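PDB 4X00: putative hydrolase from Burkholderia cenocepacia, which is an alpha/beta-hydrolase-fold protein that probably hydrolyses ester bonds, perhaps of aryl esters. Local coordinates for residues 232-235 / 236-239. Residues are numbered along the deposited sequence; the frame is centred on the assembly and turned at random.
Sequences LVKA and KPSI. With EDO (1,2-ethanediol), chain G.
Lys234 O takes two hydrogen bonds from Ser238 at the N-terminus of helix 235-245, the helix that follows strand 222-227 in this alpha/beta hydrolase fold. Lys234 is the N-cap residue; its O accepts from Ser238 N at 3.0 Å, closing the first turn. The hydroxyl, Ser238 OG, lies 2.9 Å from Lys234 O and donates from the opposite face of the carbonyl plane, 31° out of it. With chi1 at -70°, OG stands beside its own backbone N, which lets one residue grip the acceptor twice. The next bond, Ile239 N to Ala235 O, is a nearly straight helical one of 2.9 Å. Val233 CG1 packs against the same hydroxyl, 3.3 Å from Ser238 OG, while Pro237 CD rests 3.8 Å from Lys234 CB. Beyond CG the Lys234 chain is extended, and NZ hydrogen-bonds to Pro144 O. Tyr226 of strand 222-227 touches Val233, Ala235, Ser238 and Ile239, so this turn packs against strand 222-227. Upstream, Asp230 OD1 accepts from the backbone N of both Leu232 and Val233; Asp230 is the acid of a probable Ser112-His259-Asp230 triad, and Val233 also touches His259. At the helix start, O2 of 1,2-ethanediol, probably from the crystallisation liquor, accepts a hydrogen bond of 2.9 Å from Ala235 N.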
loop_
_atom_site.group_PDB
_atom_site.type_symbol
_atom_site.label_atom_id
_atom_site.label_comp_id
_atom_site.label_asym_id
_atom_site.label_seq_id
_atom_site.Cartn_x
_atom_site.Cartn_y
_atom_site.Cartn_z
ATOM N N LEU A 232 -4.430 4.478 12.676
ATOM C CA LEU A 232 -5.433 3.867 11.812
ATOM C C LEU A 232 -5.380 2.361 11.894
ATOM O O LEU A 232 -6.423 1.713 12.024
ATOM C CB LEU A 232 -5.271 4.334 10.366
ATOM C CG LEU A 232 -5.692 5.790 10.154
ATOM C CD1 LEU A 232 -5.211 6.281 8.809
ATOM C CD2 LEU A 232 -7.228 5.976 10.262
ATOM N N VAL A 233 -4.178 1.798 11.819
ATOM C CA VAL A 233 -4.010 0.354 11.959
ATOM C C VAL A 233 -3.342 0.113 13.307
ATOM O O VAL A 233 -2.357 0.791 13.613
ATOM C CB VAL A 233 -3.163 -0.235 10.801
ATOM C CG1 VAL A 233 -2.836 -1.707 11.065
ATOM C CG2 VAL A 233 -3.910 -0.088 9.455
ATOM N N LYS A 234 -3.885 -0.799 14.117
ATOM C CA LYS A 234 -3.278 -1.128 15.413
ATOM C C LYS A 234 -1.994 -1.928 15.162
ATOM O O LYS A 234 -2.042 -3.077 14.722
ATOM C CB LYS A 234 -4.236 -1.929 16.315
ATOM C CG LYS A 234 -5.505 -1.163 16.738
ATOM C CD LYS A 234 -6.448 -2.074 17.493
ATOM C CE LYS A 234 -7.644 -1.311 18.026
ATOM N NZ LYS A 234 -8.594 -2.256 18.656
ATOM N N ALA A 235 -0.853 -1.302 15.431
ATOM C CA ALA A 235 0.455 -1.855 15.027
ATOM C C ALA A 235 0.771 -3.184 15.707
ATOM O O ALA A 235 0.995 -4.192 15.021
ATOM C CB ALA A 235 1.569 -0.841 15.320
ATOM N N LYS A 236 0.813 -3.201 17.037
ATOM C CA LYS A 236 1.214 -4.450 17.672
ATOM C C LYS A 236 0.215 -5.598 17.423
ATOM O O LYS A 236 0.641 -6.708 17.131
ATOM C CB LYS A 236 1.461 -4.233 19.168
ATOM C CG LYS A 236 2.696 -3.371 19.412
ATOM C CD LYS A 236 2.989 -3.252 20.892
ATOM C CE LYS A 236 4.248 -2.438 21.129
ATOM N NZ LYS A 236 4.587 -2.422 22.570
ATOM N N PRO A 237 -1.103 -5.337 17.479
ATOM C CA PRO A 237 -2.004 -6.468 17.223
ATOM C C PRO A 237 -1.944 -6.958 15.775
ATOM O O PRO A 237 -2.073 -8.153 15.549
ATOM C CB PRO A 237 -3.383 -5.890 17.560
ATOM C CG PRO A 237 -3.083 -4.821 18.602
ATOM C CD PRO A 237 -1.802 -4.203 18.123
ATOM N N SER A 238 -1.725 -6.064 14.817
ATOM C CA SER A 238 -1.602 -6.492 13.432
ATOM C C SER A 238 -0.342 -7.330 13.233
ATOM O O SER A 238 -0.381 -8.369 12.574
ATOM C CB SER A 238 -1.601 -5.275 12.523
ATOM O OG SER A 238 -2.893 -4.686 12.517
ATOM N N ILE A 239 0.780 -6.859 13.782
ATOM C CA ILE A 239 2.030 -7.603 13.704
ATOM C C ILE A 239 1.868 -8.971 14.351
ATOM O O ILE A 239 2.287 -9.984 13.784
ATOM C CB ILE A 239 3.176 -6.818 14.362
ATOM C CG1 ILE A 239 3.556 -5.625 13.480
ATOM C CG2 ILE A 239 4.424 -7.727 14.541
ATOM C CD1 ILE A 239 4.425 -4.614 14.182
HETATM C C1 EDO G . -2.129 1.451 18.321
HETATM O O1 EDO G . -2.268 0.033 18.358
HETATM C C2 EDO G . -0.813 1.856 17.674
HETATM O O2 EDO G . -0.785 1.504 16.300
#